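Local coordinates for extracellular fatty acid-binding protein (Gallus gallus, PDB 3SAO) that binds bacterial ferric siderophores and long-chain fatty acids as a siderocalin-like lipocalin, and may act as an antibacterial factor and lysophosphatidic acid sensor, at residues K28-M33 with V142-Q148; V34-I38 with C151-V156. All coordinates share one frame; numbering follows the deposited sequence.

Interaction 1: residues K28-M33 with V142-Q148; sequences KGKMKM and VAVLPSQ
Met33 and Pro146 are joined by the one backbone-to-backbone hydrogen bond of this contact, which lies beside strand 10-18 of the lipocalin barrel. Here the loop linking helix 22-27 to strand 34-41 passes the short strand 142-144 and the chain that leaves it. Met33 N sits 2.9 Å from Pro146 O with an N-H...O angle of 169°, so the bond is close to linear and the donor lies nearly in line with the carbonyl. Beside it, Met33 O accepts from the side chain of Gln148, whose NE2 is 3.1 Å away; this carbonyl lies near the amide plane, but the donor is tilted out of the Met33 carbonyl plane. The other end of the amide is also held, since Gln148 OE1 accepts from Cys151 N, and the two bonds together fix the amide's rotation. Both backbone polar groups of Met33 are therefore bonded to 142-148. Farther along, Lys28 NZ donates a hydrogen bond to Val142 O (2.6 Å), approaching from above the carbonyl plane, 55° out of it. Bends at chi3 (-74°) and chi4 curl the end of the lysine back across Ala143, whose CB lies 3.6 Å from NZ. Strand 142-144 has its own backbone partners: Ala143 bonds with Leu17, and Leu145, just beyond it, with Val15. Between the polar ends lies apolar contact. Leu145 CD2 meets Met31 CB at 3.7 Å, and both side chains also touch Leu17 of strand 10-18. Lys32 keeps to the solvent side, its aliphatic chain crossing Pro146 at about a right angle, CD to CB 4.0 Å. The methyl of Met33 turns back to the backbone of 142-148, with CE 3.5 Å from Leu145 O and 3.9 Å from Ser147 CA.

Interaction 2: residues V34-I38 with C151-V156; sequences VMARI and CSVDEV. With NKN ((2R)-2-hydroxy-3-(phosphonooxy)propyl tetradecanoate), chain C.
The tail beyond the last strand, residues 151-156, lies over the outward-facing residues Met35 and Arg37 of strand 34-38. Arg37 makes the main polar contact: NH1 donates to Asp154 O at 2.6 Å, with the oxygen only 9° out of the guanidinium plane and the C=O pointing almost straight at NH1. NH2 adds a weak bond to the same oxygen at 3.0 Å. Methyl groups cover both faces of the guanidinium, Val153 CG2 on one (3.6 Å from NH1) and Val156 CG2 on the other (3.8 Å from NH1). Both edges of this lipocalin barrel strand are already paired, with strands 10-18 and 45-52. The tail runs over the wall, 12° from the strand direction, and strand side chains bond to its backbone. The disulfide from Cys151 to Cys58 and the salt bridge from Asp154 OD1 to Lys60 tie it down further. With CG anti to the backbone N (chi1 -169°), Met35 carries SD to a weak bond from Val153 N at 3.6 Å, and CE to Ser152 OG at 3.3 Å. On the lumen side, Ile38 CD1 meets the ester carbonyl oxygen OAE of the ligand at 3.5 Å.

Overall arrangement
The two contacts follow one another along the chain on both sides: Met33 of interaction 1 is followed directly by Val34 of interaction 2, while residues 142-148 lead into 151-156. Their centres are about 17 Å apart. Interaction 1 lies where the loop enters strand 34-41, and interaction 2 lies on the outer surface of that strand; both reach the same sheet. Their relation to the pocket differs. In interaction 2, besides Ile38, the side chain of Ala36 is about 4 Å from those of Tyr50 and Tyr114. In interaction 1, the Leu145 side chain lies about 8 Å from that of Arg112, which binds the lysophosphatidic acid, and about 10 Å from the bound ligand itself.

Interaction 1: residues K28-M33 with V142-Q148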
ATOM      1  N   LYS A  28       3.388  -2.355  14.739  1.00 66.23           N
ATOM      2  CA  LYS A  28       3.499  -3.189  13.529  1.00 63.49           C
ATOM      3  C   LYS A  28       3.045  -4.617  13.807  1.00 62.19           C
ATOM      4  O   LYS A  28       2.481  -5.284  12.934  1.00 56.77           O
ATOM      5  CB  LYS A  28       4.920  -3.174  12.941  1.00 64.35           C
ATOM      6  CG  LYS A  28       5.942  -4.035  13.689  1.00 65.26           C
ATOM      7  CD  LYS A  28       7.370  -3.682  13.300  1.00 67.92           C
ATOM      8  CE  LYS A  28       7.761  -4.174  11.921  1.00 68.80           C
ATOM      9  NZ  LYS A  28       7.853  -5.669  11.823  1.00 71.94           N
ATOM     10  N   GLY A  29       3.232  -5.066  15.043  1.00 64.44           N
ATOM     11  CA  GLY A  29       2.774  -6.395  15.439  1.00 66.60           C
ATOM     12  C   GLY A  29       1.264  -6.574  15.463  1.00 65.56           C
ATOM     13  O   GLY A  29       0.780  -7.698  15.529  1.00 67.95           O
ATOM     14  N   LYS A  30       0.520  -5.464  15.459  1.00 65.39           N
ATOM     15  CA  LYS A  30      -0.945  -5.499  15.445  1.00 62.97           C
ATOM     16  C   LYS A  30      -1.520  -5.421  14.035  1.00 59.37           C
ATOM     17  O   LYS A  30      -2.708  -5.683  13.828  1.00 57.70           O
ATOM     18  CB  LYS A  30      -1.500  -4.328  16.249  1.00 66.02           C
ATOM     19  N   MET A  31      -0.676  -5.077  13.067  1.00 55.61           N
ATOM     20  CA  MET A  31      -1.141  -4.701  11.748  1.00 52.97           C
ATOM     21  C   MET A  31      -1.465  -5.935  10.917  1.00 51.00           C
ATOM     22  O   MET A  31      -0.871  -7.008  11.099  1.00 51.02           O
ATOM     23  CB  MET A  31      -0.088  -3.836  11.052  1.00 51.44           C
ATOM     24  CG  MET A  31       0.139  -2.484  11.721  1.00 53.56           C
ATOM     25  SD  MET A  31       1.282  -1.408  10.792  1.00 59.26           S
ATOM     26  CE  MET A  31       1.375   0.008  11.896  1.00 66.07           C
ATOM     27  N   LYS A  32      -2.492  -5.801  10.096  1.00 48.14           N
ATOM     28  CA  LYS A  32      -2.976  -6.887   9.242  1.00 48.54           C
ATOM     29  C   LYS A  32      -2.930  -6.437   7.794  1.00 46.04           C
ATOM     30  O   LYS A  32      -2.942  -5.240   7.500  1.00 43.13           O
ATOM     31  CB  LYS A  32      -4.414  -7.251   9.576  1.00 48.61           C
ATOM     32  CG  LYS A  32      -4.630  -7.701  11.005  1.00 55.53           C
ATOM     33  CD  LYS A  32      -3.783  -8.913  11.351  1.00 56.33           C
ATOM     34  CE  LYS A  32      -4.414  -9.728  12.489  1.00 63.24           C
ATOM     35  NZ  LYS A  32      -4.698  -8.896  13.675  1.00 60.80           N
ATOM     36  N   MET A  33      -2.974  -7.413   6.905  1.00 44.97           N
ATOM     37  CA  MET A  33      -3.031  -7.189   5.480  1.00 42.30           C
ATOM     38  C   MET A  33      -4.197  -6.301   5.055  1.00 42.62           C
ATOM     39  O   MET A  33      -5.314  -6.399   5.576  1.00 40.75           O
ATOM     40  CB  MET A  33      -3.119  -8.545   4.771  1.00 42.95           C
ATOM     41  CG  MET A  33      -2.766  -8.556   3.324  1.00 47.43           C
ATOM     42  SD  MET A  33      -2.830 -10.231   2.615  1.00 49.28           S
ATOM     43  CE  MET A  33      -1.521 -11.079   3.461  1.00 43.85           C
ATOM     44  N   VAL A 142      10.623  -3.883   9.040  1.00 49.67           N
ATOM     45  CA  VAL A 142       9.791  -4.546   8.029  1.00 49.99           C
ATOM     46  C   VAL A 142       8.760  -5.430   8.707  1.00 49.73           C
ATOM     47  O   VAL A 142       9.103  -6.248   9.562  1.00 55.45           O
ATOM     48  CB  VAL A 142      10.668  -5.392   7.104  1.00 50.52           C
ATOM     49  CG1 VAL A 142       9.847  -6.217   6.112  1.00 50.09           C
ATOM     50  CG2 VAL A 142      11.711  -4.503   6.409  1.00 52.48           C
ATOM     51  N   ALA A 143       7.496  -5.241   8.328  1.00 47.55           N
ATOM     52  CA  ALA A 143       6.368  -6.037   8.795  1.00 45.45           C
ATOM     53  C   ALA A 143       5.826  -6.823   7.637  1.00 45.37           C
ATOM     54  O   ALA A 143       5.497  -6.266   6.611  1.00 43.46           O
ATOM     55  CB  ALA A 143       5.272  -5.148   9.354  1.00 47.60           C
ATOM     56  N   VAL A 144       5.779  -8.139   7.791  1.00 46.28           N
ATOM     57  CA  VAL A 144       5.058  -8.975   6.862  1.00 46.70           C
ATOM     58  C   VAL A 144       3.680  -9.162   7.508  1.00 47.62           C
ATOM     59  O   VAL A 144       3.592  -9.621   8.632  1.00 48.02           O
ATOM     60  CB  VAL A 144       5.767 -10.300   6.658  1.00 49.15           C
ATOM     61  CG1 VAL A 144       4.930 -11.221   5.757  1.00 50.80           C
ATOM     62  CG2 VAL A 144       7.189 -10.075   6.106  1.00 51.78           C
ATOM     63  N   LEU A 145       2.629  -8.687   6.838  1.00 46.09           N
ATOM     64  CA  LEU A 145       1.300  -8.562   7.432  1.00 46.22           C
ATOM     65  C   LEU A 145       0.517  -9.883   7.405  1.00 47.29           C
ATOM     66  O   LEU A 145       0.309 -10.413   6.339  1.00 48.53           O
ATOM     67  CB  LEU A 145       0.506  -7.497   6.677  1.00 44.26           C
ATOM     68  CG  LEU A 145       1.114  -6.088   6.722  1.00 44.15           C
ATOM     69  CD1 LEU A 145       0.330  -5.060   5.918  1.00 41.94           C
ATOM     70  CD2 LEU A 145       1.260  -5.686   8.201  1.00 43.04           C
ATOM     71  N   PRO A 146       0.018 -10.352   8.576  1.00 48.26           N
ATOM     72  CA  PRO A 146      -0.867 -11.513   8.630  1.00 50.25           C
ATOM     73  C   PRO A 146      -2.150 -11.271   7.813  1.00 48.77           C
ATOM     74  O   PRO A 146      -2.617 -10.127   7.712  1.00 46.24           O
ATOM     75  CB  PRO A 146      -1.135 -11.687  10.147  1.00 52.62           C
ATOM     76  CG  PRO A 146       0.030 -10.968  10.828  1.00 55.22           C
ATOM     77  CD  PRO A 146       0.299  -9.815   9.914  1.00 50.32           C
ATOM     78  N   SER A 147      -2.632 -12.320   7.151  1.00 50.25           N
ATOM     79  CA  SER A 147      -3.874 -12.264   6.375  1.00 48.03           C
ATOM     80  C   SER A 147      -5.040 -11.942   7.264  1.00 49.41           C
ATOM     81  O   SER A 147      -5.063 -12.293   8.453  1.00 50.53           O
ATOM     82  CB  SER A 147      -4.161 -13.608   5.694  1.00 49.22           C
ATOM     83  OG  SER A 147      -4.565 -14.586   6.659  1.00 55.77           O
ATOM     84  N   GLN A 148      -6.076 -11.371   6.668  1.00 49.19           N
ATOM     85  CA  GLN A 148      -7.297 -11.152   7.410  1.00 50.57           C
ATOM     86  C   GLN A 148      -8.449 -11.336   6.427  1.00 50.11           C
ATOM     87  O   GLN A 148      -8.343 -10.951   5.264  1.00 51.85           O
ATOM     88  CB  GLN A 148      -7.309  -9.744   7.991  1.00 49.34           C
ATOM     89  CG  GLN A 148      -7.127  -8.657   6.930  1.00 49.42           C
ATOM     90  CD  GLN A 148      -8.441  -8.084   6.427  1.00 54.04           C
ATOM     91  OE1 GLN A 148      -9.529  -8.492   6.855  1.00 53.21           O
ATOM     92  NE2 GLN A 148      -8.339  -7.128   5.523  1.00 50.31           N
TER

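Interaction 2: residues V34-I38 with C151-V156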
ATOM      1  N   VAL A  34      -3.880  -5.349   4.192  1.00 38.78           N
ATOM      2  CA  VAL A  34      -4.872  -4.397   3.681  1.00 38.53           C
ATOM      3  C   VAL A  34      -5.338  -4.826   2.296  1.00 39.83           C
ATOM      4  O   VAL A  34      -4.518  -5.134   1.429  1.00 39.97           O
ATOM      5  CB  VAL A  34      -4.261  -3.014   3.617  1.00 42.31           C
ATOM      6  CG1 VAL A  34      -5.275  -1.984   3.075  1.00 39.44           C
ATOM      7  CG2 VAL A  34      -3.778  -2.642   4.987  1.00 41.50           C
ATOM      8  N   MET A  35      -6.647  -4.867   2.094  1.00 37.68           N
ATOM      9  CA  MET A  35      -7.183  -5.114   0.756  1.00 37.39           C
ATOM     10  C   MET A  35      -7.341  -3.771   0.032  1.00 39.23           C
ATOM     11  O   MET A  35      -7.680  -2.739   0.622  1.00 39.54           O
ATOM     12  CB  MET A  35      -8.501  -5.909   0.785  1.00 39.33           C
ATOM     13  CG  MET A  35      -8.953  -6.401  -0.567  1.00 44.38           C
ATOM     14  SD  MET A  35     -10.631  -7.062  -0.601  1.00 47.53           S
ATOM     15  CE  MET A  35     -10.469  -8.384   0.608  1.00 49.09           C
ATOM     16  N   ALA A  36      -6.977  -3.777  -1.237  1.00 37.31           N
ATOM     17  CA  ALA A  36      -7.093  -2.573  -2.054  1.00 39.46           C
ATOM     18  C   ALA A  36      -7.786  -2.890  -3.387  1.00 40.95           C
ATOM     19  O   ALA A  36      -7.717  -4.011  -3.910  1.00 43.02           O
ATOM     20  CB  ALA A  36      -5.730  -1.942  -2.264  1.00 37.84           C
ATOM     21  N   ARG A  37      -8.471  -1.907  -3.940  1.00 39.82           N
ATOM     22  CA  ARG A  37      -8.851  -1.980  -5.351  1.00 41.25           C
ATOM     23  C   ARG A  37      -8.391  -0.741  -6.089  1.00 39.14           C
ATOM     24  O   ARG A  37      -8.630   0.371  -5.635  1.00 41.30           O
ATOM     25  CB  ARG A  37     -10.370  -2.139  -5.512  1.00 45.78           C
ATOM     26  CG  ARG A  37     -10.756  -2.365  -6.960  1.00 51.02           C
ATOM     27  CD  ARG A  37     -12.246  -2.270  -7.171  1.00 63.12           C
ATOM     28  NE  ARG A  37     -12.977  -3.492  -6.838  1.00 59.70           N
ATOM     29  CZ  ARG A  37     -13.875  -3.580  -5.850  1.00 72.79           C
ATOM     30  NH1 ARG A  37     -14.085  -2.550  -5.033  1.00 75.08           N
ATOM     31  NH2 ARG A  37     -14.565  -4.703  -5.655  1.00 68.52           N
ATOM     32  N   ILE A  38      -7.806  -0.943  -7.261  1.00 39.21           N
ATOM     33  CA  ILE A  38      -7.335   0.162  -8.090  1.00 40.20           C
ATOM     34  C   ILE A  38      -8.251   0.312  -9.288  1.00 43.32           C
ATOM     35  O   ILE A  38      -8.510  -0.698  -9.977  1.00 40.63           O
ATOM     36  CB  ILE A  38      -5.897  -0.132  -8.606  1.00 43.50           C
ATOM     37  CG1 ILE A  38      -4.924  -0.324  -7.446  1.00 46.44           C
ATOM     38  CG2 ILE A  38      -5.429   0.993  -9.504  1.00 44.17           C
ATOM     39  CD1 ILE A  38      -3.486  -0.568  -7.905  1.00 47.38           C
ATOM     40  N   CYS A 151     -12.387  -7.926   6.536  1.00 54.01           N
ATOM     41  CA  CYS A 151     -12.436  -6.564   6.090  0.50 52.16           C
ATOM     42  C   CYS A 151     -12.146  -6.503   4.590  1.00 50.71           C
ATOM     43  O   CYS A 151     -11.002  -6.740   4.208  1.00 49.77           O
ATOM     44  CB  CYS A 151     -11.384  -5.822   6.910  0.50 52.50           C
ATOM     45  SG  CYS A 151     -11.401  -4.063   6.789  0.50 48.60           S
ATOM     46  N   SER A 152     -13.167  -6.203   3.772  1.00 47.07           N
ATOM     47  CA  SER A 152     -13.064  -6.167   2.301  1.00 47.86           C
ATOM     48  C   SER A 152     -13.490  -4.850   1.705  1.00 45.98           C
ATOM     49  O   SER A 152     -14.369  -4.178   2.200  1.00 45.08           O
ATOM     50  CB  SER A 152     -13.956  -7.230   1.669  1.00 50.34           C
ATOM     51  OG  SER A 152     -13.514  -8.519   1.989  1.00 58.13           O
ATOM     52  N   VAL A 153     -12.939  -4.530   0.547  1.00 44.74           N
ATOM     53  CA  VAL A 153     -13.489  -3.449  -0.224  1.00 44.74           C
ATOM     54  C   VAL A 153     -14.877  -3.821  -0.740  1.00 45.42           C
ATOM     55  O   VAL A 153     -15.175  -4.974  -1.040  1.00 45.17           O
ATOM     56  CB  VAL A 153     -12.580  -3.079  -1.389  1.00 45.15           C
ATOM     57  CG1 VAL A 153     -11.172  -2.672  -0.823  1.00 43.66           C
ATOM     58  CG2 VAL A 153     -12.495  -4.221  -2.334  1.00 45.36           C
ATOM     59  N   ASP A 154     -15.662  -2.796  -0.976  1.00 47.97           N
ATOM     60  CA  ASP A 154     -17.045  -2.974  -1.400  1.00 51.89           C
ATOM     61  C   ASP A 154     -17.092  -3.401  -2.856  1.00 52.42           C
ATOM     62  O   ASP A 154     -16.177  -3.136  -3.616  1.00 50.28           O
ATOM     63  CB  ASP A 154     -17.809  -1.671  -1.236  1.00 52.37           C
ATOM     64  CG  ASP A 154     -17.884  -1.203   0.201  1.00 60.83           C
ATOM     65  OD1 ASP A 154     -17.905  -2.035   1.137  1.00 62.89           O
ATOM     66  OD2 ASP A 154     -17.959   0.027   0.387  1.00 65.64           O
ATOM     67  N   GLU A 155     -18.185  -4.024  -3.258  1.00 53.74           N
ATOM     68  CA  GLU A 155     -18.433  -4.220  -4.685  1.00 56.14           C
ATOM     69  C   GLU A 155     -18.713  -2.862  -5.371  1.00 56.73           C
ATOM     70  O   GLU A 155     -18.997  -1.844  -4.713  1.00 55.92           O
ATOM     71  CB  GLU A 155     -19.546  -5.249  -4.914  1.00 59.19           C
ATOM     72  CG  GLU A 155     -20.813  -5.053  -4.149  1.00 63.84           C
ATOM     73  CD  GLU A 155     -21.911  -6.046  -4.553  1.00 68.21           C
ATOM     74  OE1 GLU A 155     -23.096  -5.672  -4.535  1.00 72.19           O
ATOM     75  OE2 GLU A 155     -21.599  -7.214  -4.853  1.00 67.19           O
ATOM     76  N   VAL A 156     -18.431  -2.793  -6.660  1.00 53.82           N
ATOM     77  CA  VAL A 156     -18.686  -1.576  -7.417  1.00 54.73           C
ATOM     78  C   VAL A 156     -20.059  -1.687  -8.025  1.00 56.89           C
ATOM     79  O   VAL A 156     -20.401  -2.721  -8.581  1.00 50.91           O
ATOM     80  CB  VAL A 156     -17.644  -1.392  -8.521  1.00 53.56           C
ATOM     81  CG1 VAL A 156     -17.918  -0.133  -9.351  1.00 63.95           C
ATOM     82  CG2 VAL A 156     -16.246  -1.353  -7.926  1.00 57.10           C
TER
HETATM   83  OAA NKN C 161      -0.724   5.063  -0.998  1.00 61.99           O
HETATM   84  OAB NKN C 161       1.286   3.835  -0.694  1.00 63.39           O
HETATM   85  PAC NKN C 161      -0.089   3.736  -1.290  1.00 49.42           P
HETATM   86  OAD NKN C 161      -0.891   2.521  -0.895  1.00 51.02           O
HETATM   87  OAE NKN C 161      -0.086  -1.179  -7.470  1.00 76.44           O
HETATM   88  OAF NKN C 161       0.096   3.618  -2.875  1.00 51.19           O
HETATM   89  CAG NKN C 161      -0.940   3.439  -3.848  1.00 54.20           C
HETATM   90  CAH NKN C 161      -0.353   3.046  -5.200  1.00 62.08           C
HETATM   91  CAI NKN C 161      -0.958   1.812  -5.892  1.00 68.87           C
HETATM   92  OAJ NKN C 161       0.069   0.958  -6.443  1.00 71.76           O
HETATM   93  CAK NKN C 161      -0.056   0.047  -7.590  1.00 74.00           C
HETATM   94  CAL NKN C 161      -0.062   0.616  -8.984  1.00 71.56           C
HETATM   95  CAM NKN C 161       1.127   0.053  -9.750  1.00 71.15           C
HETATM   96  CAN NKN C 161       1.402   0.821 -11.037  1.00 69.56           C
HETATM   97  CAO NKN C 161       0.536   2.075 -11.159  1.00 67.66           C
HETATM   98  OAY NKN C 161      -0.564   4.168  -6.063  1.00 74.60           O